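PDB 4CZX: PAN2-PAN3 deadenylation complex catalytic subunit pan2 from Neurospora crassa, which probably shortens the poly(A) tails of mRNAs as the catalytic subunit of the PAN deadenylase, represented here by its N-terminal WD40 domain. Local coordinates for residues E126-G131 / I180-K185; H22-A27 / A64-P69. All coordinates share one frame; numbering follows the deposited sequence.

Contact 1 (E126-G131 / I180-K185); sequences EILVAG and ITFTIK
Phe182 reaches from the turn at the start of 180-185 toward strand 126-131, and its ring is met by Leu128 and by the carboxylate of Glu126. Leu128 and Phe182 slide past one another in opposite directions. The closest pair is Leu128 CD2 and Phe182 CD1, 4.0 Å apart on an oblique approach, while Leu128 CD1 sits 4.2 Å above one face of the ring, displaced toward its rim. With chi1 at 173° the branch point of Leu128 swings away from the backbone N, and chi2 then sets the two methyls by the ring. Glu126 comes to the far end of the ring: its OE1 lies at the ring edge, near the plane, 4.1 Å from Phe182 CZ, with carboxylate and ring planes 42° apart. The approach is loose; the polar bonds of the acid go to the hydroxyl of Thr120, from OE1, and to Lys122, a salt bridge from OE2. In the seven-bladed beta-propeller, 126-131 is the second strand of one four-stranded blade, and 180-185 holds a turn and the first two residues of the outermost strand of the next. The aromatic side chain therefore bridges adjacent blades. Its ring also rests on Thr120, in the loop between strands 114-119 and 126-131. Leu128 packs in addition against Leu159 of strand 156-161, the first strand of the next blade.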
ATOM      1  N   GLU A 126      -2.593 -39.606  -7.410  1.00 26.97           N
ATOM      2  CA  GLU A 126      -1.199 -39.459  -6.993  1.00 28.80           C
ATOM      3  C   GLU A 126      -0.304 -38.902  -8.100  1.00 28.94           C
ATOM      4  O   GLU A 126      -0.454 -39.244  -9.274  1.00 27.44           O
ATOM      5  CB  GLU A 126      -0.660 -40.815  -6.521  1.00 33.85           C
ATOM      6  CG  GLU A 126       0.744 -40.804  -5.945  1.00 34.76           C
ATOM      7  CD  GLU A 126       1.235 -42.199  -5.556  1.00 35.17           C
ATOM      8  OE1 GLU A 126       1.804 -42.902  -6.421  1.00 31.76           O
ATOM      9  OE2 GLU A 126       1.065 -42.587  -4.377  1.00 38.49           O
ATOM     10  N   ILE A 127       0.629 -38.034  -7.725  1.00 25.89           N
ATOM     11  CA  ILE A 127       1.605 -37.545  -8.683  1.00 26.43           C
ATOM     12  C   ILE A 127       3.039 -37.752  -8.214  1.00 30.32           C
ATOM     13  O   ILE A 127       3.316 -37.854  -7.017  1.00 27.20           O
ATOM     14  CB  ILE A 127       1.414 -36.048  -8.999  1.00 27.47           C
ATOM     15  CG1 ILE A 127       1.462 -35.209  -7.717  1.00 27.42           C
ATOM     16  CG2 ILE A 127       0.134 -35.825  -9.776  1.00 22.72           C
ATOM     17  CD1 ILE A 127       1.351 -33.711  -7.973  1.00 29.26           C
ATOM     18  N   LEU A 128       3.940 -37.824  -9.186  1.00 26.26           N
ATOM     19  CA  LEU A 128       5.374 -37.843  -8.936  1.00 27.53           C
ATOM     20  C   LEU A 128       5.935 -36.493  -9.350  1.00 22.77           C
ATOM     21  O   LEU A 128       5.598 -35.998 -10.422  1.00 25.83           O
ATOM     22  CB  LEU A 128       6.040 -38.970  -9.724  1.00 23.32           C
ATOM     23  CG  LEU A 128       7.571 -39.020  -9.709  1.00 22.95           C
ATOM     24  CD1 LEU A 128       8.106 -39.434  -8.341  1.00 28.22           C
ATOM     25  CD2 LEU A 128       8.078 -39.978 -10.802  1.00 23.36           C
ATOM     26  N   VAL A 129       6.775 -35.879  -8.519  1.00 23.26           N
ATOM     27  CA  VAL A 129       7.362 -34.608  -8.916  1.00 21.22           C
ATOM     28  C   VAL A 129       8.876 -34.717  -8.785  1.00 25.82           C
ATOM     29  O   VAL A 129       9.391 -35.386  -7.886  1.00 29.01           O
ATOM     30  CB  VAL A 129       6.818 -33.392  -8.094  1.00 28.09           C
ATOM     31  CG1 VAL A 129       5.270 -33.377  -8.084  1.00 26.47           C
ATOM     32  CG2 VAL A 129       7.383 -33.362  -6.686  1.00 27.77           C
ATOM     33  N   ALA A 130       9.575 -34.089  -9.718  1.00 23.02           N
ATOM     34  CA  ALA A 130      11.031 -34.182  -9.798  1.00 24.52           C
ATOM     35  C   ALA A 130      11.580 -32.958 -10.507  1.00 27.19           C
ATOM     36  O   ALA A 130      10.823 -32.112 -10.991  1.00 26.06           O
ATOM     37  CB  ALA A 130      11.453 -35.460 -10.530  1.00 26.22           C
ATOM     38  N   GLY A 131      12.902 -32.851 -10.573  1.00 25.86           N
ATOM     39  CA  GLY A 131      13.493 -31.758 -11.306  1.00 26.53           C
ATOM     40  C   GLY A 131      15.000 -31.841 -11.341  1.00 29.87           C
ATOM     41  O   GLY A 131      15.584 -32.927 -11.313  1.00 27.53           O
ATOM     42  N   ILE A 180       4.693 -48.215 -10.484  1.00 36.81           N
ATOM     43  CA  ILE A 180       4.376 -48.669  -9.135  1.00 38.75           C
ATOM     44  C   ILE A 180       5.562 -48.462  -8.193  1.00 43.78           C
ATOM     45  O   ILE A 180       5.394 -47.970  -7.080  1.00 40.55           O
ATOM     46  CB  ILE A 180       3.968 -50.169  -9.128  1.00 38.54           C
ATOM     47  CG1 ILE A 180       2.780 -50.421 -10.070  1.00 35.08           C
ATOM     48  CG2 ILE A 180       3.614 -50.630  -7.718  1.00 41.72           C
ATOM     49  CD1 ILE A 180       2.476 -51.923 -10.323  1.00 32.58           C
ATOM     50  N   THR A 181       6.762 -48.830  -8.649  1.00 39.71           N
ATOM     51  CA  THR A 181       7.954 -48.806  -7.794  1.00 39.24           C
ATOM     52  C   THR A 181       8.916 -47.652  -8.101  1.00 41.13           C
ATOM     53  O   THR A 181       9.810 -47.359  -7.304  1.00 42.50           O
ATOM     54  CB  THR A 181       8.747 -50.119  -7.904  1.00 37.86           C
ATOM     55  OG1 THR A 181       9.339 -50.223  -9.209  1.00 41.21           O
ATOM     56  CG2 THR A 181       7.836 -51.328  -7.661  1.00 35.38           C
ATOM     57  N   PHE A 182       8.723 -47.016  -9.255  1.00 33.65           N
ATOM     58  CA  PHE A 182       9.583 -45.929  -9.744  1.00 37.77           C
ATOM     59  C   PHE A 182      11.008 -46.384 -10.085  1.00 41.47           C
ATOM     60  O   PHE A 182      11.880 -45.555 -10.336  1.00 38.71           O
ATOM     61  CB  PHE A 182       9.615 -44.768  -8.735  1.00 31.56           C
ATOM     62  CG  PHE A 182       8.246 -44.291  -8.340  1.00 34.34           C
ATOM     63  CD1 PHE A 182       7.430 -43.659  -9.262  1.00 36.75           C
ATOM     64  CD2 PHE A 182       7.754 -44.516  -7.062  1.00 39.13           C
ATOM     65  CE1 PHE A 182       6.150 -43.240  -8.915  1.00 38.31           C
ATOM     66  CE2 PHE A 182       6.480 -44.098  -6.708  1.00 42.47           C
ATOM     67  CZ  PHE A 182       5.673 -43.460  -7.638  1.00 39.23           C
ATOM     68  N   THR A 183      11.244 -47.689 -10.134  1.00 44.95           N
ATOM     69  CA  THR A 183      12.559 -48.178 -10.552  1.00 44.91           C
ATOM     70  C   THR A 183      12.716 -48.067 -12.067  1.00 43.39           C
ATOM     71  O   THR A 183      11.754 -48.222 -12.818  1.00 40.53           O
ATOM     72  CB  THR A 183      12.806 -49.638 -10.138  1.00 50.57           C
ATOM     73  OG1 THR A 183      12.030 -50.509 -10.967  1.00 61.37           O
ATOM     74  CG2 THR A 183      12.455 -49.863  -8.674  1.00 46.44           C
ATOM     75  N   ILE A 184      13.938 -47.799 -12.513  1.00 38.88           N
ATOM     76  CA  ILE A 184      14.229 -47.721 -13.944  1.00 36.71           C
ATOM     77  C   ILE A 184      14.177 -49.092 -14.612  1.00 40.24           C
ATOM     78  O   ILE A 184      14.940 -49.989 -14.260  1.00 43.82           O
ATOM     79  CB  ILE A 184      15.618 -47.103 -14.195  1.00 38.23           C
ATOM     80  CG1 ILE A 184      15.715 -45.737 -13.519  1.00 40.57           C
ATOM     81  CG2 ILE A 184      15.902 -47.011 -15.698  1.00 42.75           C
ATOM     82  CD1 ILE A 184      17.131 -45.162 -13.499  1.00 46.07           C
ATOM     83  N   LYS A 185      13.282 -49.246 -15.582  1.00 38.01           N
ATOM     84  CA  LYS A 185      13.173 -50.492 -16.336  1.00 44.22           C
ATOM     85  C   LYS A 185      14.111 -50.494 -17.544  1.00 47.14           C
ATOM     86  O   LYS A 185      14.596 -51.543 -17.970  1.00 46.78           O
ATOM     87  CB  LYS A 185      11.731 -50.713 -16.799  1.00 46.74           C
ATOM     88  CG  LYS A 185      10.715 -50.773 -15.664  1.00 50.92           C
ATOM     89  CD  LYS A 185       9.431 -51.473 -16.097  1.00 65.04           C
ATOM     90  CE  LYS A 185       9.014 -52.531 -15.080  1.00 65.53           C
ATOM     91  NZ  LYS A 185       7.580 -52.902 -15.222  1.00 67.81           N
TER

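Contact 2 (H22-A27 / A64-P69); sequences HPDYHA and AFRIHP
A two-nitrogen salt bridge at the propeller blade that runs from strand 32-35 to strand 60-66 ties the loop before the first of these strands to the end of the last, with Asp24 and Arg66 as its partners. The side chains come from opposite directions, and the guanidinium presents its NH1-NH2 end to the carboxylate. Arg66 NH2 donates to Asp24 OD1 at 2.9 Å, nearly straight at 161°, close to the guanidinium plane. The second bond, Arg66 NH1 to Asp24 OD2, is also 2.9 Å long but more bent, and OD2 leaves the guanidinium plane by 23°. Both oxygens are approached on their syn side, although the two flat groups are twisted 42° against each other. The arginine chain runs extended through chi2 and then bends at chi3, turning its end to the acid. In the propeller, 60-66 is the outermost strand of its blade, and the bridge fastens to it the loop that precedes the blade's first strand. Asp24 gains further grips from the turn between the two middle strands: Lys48 makes a salt bridge with OD1, and the Thr46 hydroxyl bonds OD2. Two positive groups would probably keep this buried acid ionised. With an alanine here, Arg66 and Lys48 would probably lose their shared counter-charge, and the Thr46 hydroxyl its carboxylate partner. The aspartate is positioned by a type I turn from His22 to Tyr25, in which Asp24 N donates to His22 ND1 at 2.9 Å, close to the imidazole plane. Pro23 CG lies 4.2 Å from Arg66 NH2. A chain of another protein also reaches this edge, hydrogen-bonding to the backbone of Ala64 and to Arg66 O.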
ATOM      1  N   HIS A  22       0.350  -6.557 -18.169  1.00 35.29           N
ATOM      2  CA  HIS A  22       0.413  -7.614 -17.163  1.00 34.40           C
ATOM      3  C   HIS A  22       1.647  -7.408 -16.284  1.00 26.72           C
ATOM      4  O   HIS A  22       2.709  -7.061 -16.787  1.00 29.25           O
ATOM      5  CB  HIS A  22       0.463  -8.998 -17.842  1.00 29.91           C
ATOM      6  CG  HIS A  22       0.249 -10.145 -16.905  1.00 32.25           C
ATOM      7  ND1 HIS A  22       1.236 -10.609 -16.061  1.00 27.56           N
ATOM      8  CD2 HIS A  22      -0.838 -10.927 -16.679  1.00 27.67           C
ATOM      9  CE1 HIS A  22       0.768 -11.624 -15.357  1.00 29.36           C
ATOM     10  NE2 HIS A  22      -0.488 -11.839 -15.713  1.00 27.61           N
ATOM     11  N   PRO A  23       1.521  -7.643 -14.971  1.00 30.22           N
ATOM     12  CA  PRO A  23       2.666  -7.422 -14.080  1.00 32.21           C
ATOM     13  C   PRO A  23       3.896  -8.276 -14.393  1.00 33.16           C
ATOM     14  O   PRO A  23       4.992  -7.921 -13.947  1.00 31.53           O
ATOM     15  CB  PRO A  23       2.110  -7.776 -12.696  1.00 32.83           C
ATOM     16  CG  PRO A  23       0.862  -8.575 -12.957  1.00 33.16           C
ATOM     17  CD  PRO A  23       0.307  -8.041 -14.234  1.00 33.40           C
ATOM     18  N   ASP A  24       3.729  -9.370 -15.134  1.00 30.08           N
ATOM     19  CA  ASP A  24       4.854 -10.246 -15.444  1.00 30.08           C
ATOM     20  C   ASP A  24       5.413 -10.040 -16.848  1.00 30.65           C
ATOM     21  O   ASP A  24       6.328 -10.756 -17.259  1.00 28.64           O
ATOM     22  CB  ASP A  24       4.454 -11.716 -15.275  1.00 28.18           C
ATOM     23  CG  ASP A  24       4.062 -12.052 -13.844  1.00 28.38           C
ATOM     24  OD1 ASP A  24       4.232 -11.191 -12.954  1.00 29.23           O
ATOM     25  OD2 ASP A  24       3.604 -13.188 -13.610  1.00 24.10           O
ATOM     26  N   TYR A  25       4.881  -9.071 -17.585  1.00 29.11           N
ATOM     27  CA  TYR A  25       5.328  -8.836 -18.966  1.00 31.55           C
ATOM     28  C   TYR A  25       6.854  -8.715 -19.123  1.00 34.25           C
ATOM     29  O   TYR A  25       7.465  -9.305 -20.029  1.00 29.54           O
ATOM     30  CB  TYR A  25       4.654  -7.572 -19.497  1.00 32.65           C
ATOM     31  CG  TYR A  25       5.010  -7.216 -20.914  1.00 32.53           C
ATOM     32  CD1 TYR A  25       4.547  -7.979 -21.975  1.00 29.48           C
ATOM     33  CD2 TYR A  25       5.798  -6.094 -21.197  1.00 37.14           C
ATOM     34  CE1 TYR A  25       4.857  -7.655 -23.276  1.00 34.73           C
ATOM     35  CE2 TYR A  25       6.116  -5.763 -22.501  1.00 39.61           C
ATOM     36  CZ  TYR A  25       5.639  -6.552 -23.536  1.00 42.75           C
ATOM     37  OH  TYR A  25       5.934  -6.243 -24.839  1.00 42.53           O
ATOM     38  N   HIS A  26       7.478  -7.961 -18.226  1.00 33.61           N
ATOM     39  CA  HIS A  26       8.918  -7.683 -18.211  0.60 33.37           C
ATOM     40  C   HIS A  26       9.764  -8.942 -18.107  1.00 31.94           C
ATOM     41  O   HIS A  26      10.948  -8.959 -18.452  1.00 32.91           O
ATOM     42  CB  HIS A  26       9.258  -6.776 -17.022  0.60 35.72           C
ATOM     43  CG  HIS A  26       9.161  -7.472 -15.698  0.60 29.65           C
ATOM     44  ND1 HIS A  26       7.964  -7.654 -15.035  0.60 28.60           N
ATOM     45  CD2 HIS A  26      10.109  -8.062 -14.929  0.60 19.65           C
ATOM     46  CE1 HIS A  26       8.181  -8.314 -13.911  0.60 27.30           C
ATOM     47  NE2 HIS A  26       9.474  -8.568 -13.820  0.60 30.98           N
ATOM     48  N   ALA A  27       9.165  -9.988 -17.549  1.00 29.39           N
ATOM     49  CA  ALA A  27       9.903 -11.207 -17.243  1.00 32.92           C
ATOM     50  C   ALA A  27       9.968 -12.185 -18.427  1.00 31.02           C
ATOM     51  O   ALA A  27      10.723 -13.153 -18.384  1.00 28.45           O
ATOM     52  CB  ALA A  27       9.297 -11.895 -16.018  1.00 32.12           C
ATOM     53  N   ALA A  64      -7.606 -16.091 -13.822  1.00 25.19           N
ATOM     54  CA  ALA A  64      -6.169 -15.855 -13.786  1.00 23.16           C
ATOM     55  C   ALA A  64      -5.742 -15.574 -12.360  1.00 26.75           C
ATOM     56  O   ALA A  64      -6.412 -14.821 -11.640  1.00 26.50           O
ATOM     57  CB  ALA A  64      -5.781 -14.704 -14.717  1.00 29.41           C
ATOM     58  N   PHE A  65      -4.640 -16.195 -11.947  1.00 25.86           N
ATOM     59  CA  PHE A  65      -4.146 -16.045 -10.580  1.00 26.27           C
ATOM     60  C   PHE A  65      -2.714 -16.539 -10.475  1.00 28.03           C
ATOM     61  O   PHE A  65      -2.291 -17.406 -11.233  1.00 27.63           O
ATOM     62  CB  PHE A  65      -5.050 -16.794  -9.583  1.00 24.44           C
ATOM     63  CG  PHE A  65      -5.464 -18.172 -10.045  1.00 27.22           C
ATOM     64  CD1 PHE A  65      -4.694 -19.287  -9.738  1.00 25.10           C
ATOM     65  CD2 PHE A  65      -6.622 -18.348 -10.778  1.00 22.97           C
ATOM     66  CE1 PHE A  65      -5.083 -20.576 -10.172  1.00 24.89           C
ATOM     67  CE2 PHE A  65      -7.003 -19.625 -11.233  1.00 25.09           C
ATOM     68  CZ  PHE A  65      -6.239 -20.734 -10.919  1.00 23.81           C
ATOM     69  N   ARG A  66      -1.969 -15.974  -9.535  1.00 24.01           N
ATOM     70  CA  ARG A  66      -0.586 -16.371  -9.342  1.00 25.19           C
ATOM     71  C   ARG A  66      -0.539 -17.613  -8.465  1.00 27.29           C
ATOM     72  O   ARG A  66      -1.234 -17.692  -7.459  1.00 24.57           O
ATOM     73  CB  ARG A  66       0.232 -15.233  -8.722  1.00 24.94           C
ATOM     74  CG  ARG A  66       1.734 -15.489  -8.854  1.00 23.26           C
ATOM     75  CD  ARG A  66       2.578 -14.356  -8.189  1.00 28.99           C
ATOM     76  NE  ARG A  66       2.391 -13.046  -8.811  1.00 26.89           N
ATOM     77  CZ  ARG A  66       2.889 -12.700  -9.994  1.00 29.89           C
ATOM     78  NH1 ARG A  66       3.583 -13.582 -10.697  1.00 28.05           N
ATOM     79  NH2 ARG A  66       2.687 -11.479 -10.485  1.00 28.34           N
ATOM     80  N   ILE A  67       0.268 -18.597  -8.844  1.00 24.06           N
ATOM     81  CA  ILE A  67       0.225 -19.882  -8.149  1.00 22.76           C
ATOM     82  C   ILE A  67       1.426 -20.124  -7.209  1.00 23.12           C
ATOM     83  O   ILE A  67       1.475 -21.139  -6.512  1.00 25.43           O
ATOM     84  CB  ILE A  67       0.072 -21.062  -9.179  1.00 23.35           C
ATOM     85  CG1 ILE A  67       1.174 -21.073 -10.248  1.00 29.02           C
ATOM     86  CG2 ILE A  67      -1.278 -20.942  -9.878  1.00 29.42           C
ATOM     87  CD1 ILE A  67       2.495 -21.702  -9.818  1.00 22.06           C
ATOM     88  N   HIS A  68       2.385 -19.199  -7.175  1.00 23.98           N
ATOM     89  CA  HIS A  68       3.461 -19.265  -6.179  1.00 22.06           C
ATOM     90  C   HIS A  68       4.073 -17.864  -6.024  1.00 23.80           C
ATOM     91  O   HIS A  68       3.767 -16.990  -6.828  1.00 26.16           O
ATOM     92  CB  HIS A  68       4.520 -20.328  -6.555  1.00 22.94           C
ATOM     93  CG  HIS A  68       5.257 -20.063  -7.835  1.00 26.01           C
ATOM     94  ND1 HIS A  68       5.976 -21.049  -8.482  1.00 26.89           N
ATOM     95  CD2 HIS A  68       5.411 -18.939  -8.573  1.00 23.33           C
ATOM     96  CE1 HIS A  68       6.521 -20.547  -9.573  1.00 25.69           C
ATOM     97  NE2 HIS A  68       6.207 -19.265  -9.647  1.00 29.01           N
ATOM     98  N   PRO A  69       4.909 -17.643  -4.991  1.00 26.78           N
ATOM     99  CA  PRO A  69       5.561 -16.323  -4.875  1.00 28.89           C
ATOM    100  C   PRO A  69       6.319 -15.977  -6.151  1.00 29.82           C
ATOM    101  O   PRO A  69       6.961 -16.863  -6.721  1.00 27.27           O
ATOM    102  CB  PRO A  69       6.520 -16.501  -3.698  1.00 33.11           C
ATOM    103  CG  PRO A  69       5.940 -17.619  -2.900  1.00 33.01           C
ATOM    104  CD  PRO A  69       5.283 -18.539  -3.882  1.00 31.33           C
TER

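Contacts 1 and 2 occupy separate sectors of the same propeller, their centres 30 Å apart and their nearest atoms about 12 Å apart, without touching. They follow in series along the chain: the polar tie of 22-27 to 64-69 is complete before 126-131 begins. They work at different levels of the fold. Contact 2 fastens a loop to its own blade, through charge, whereas contact 1 joins neighbouring blades of the third and fourth predicted repeats, largely through apolar side chains. Neither belongs to the nuclease active site, since the two metal ions bind in the exonuclease domain, which is absent from this construct.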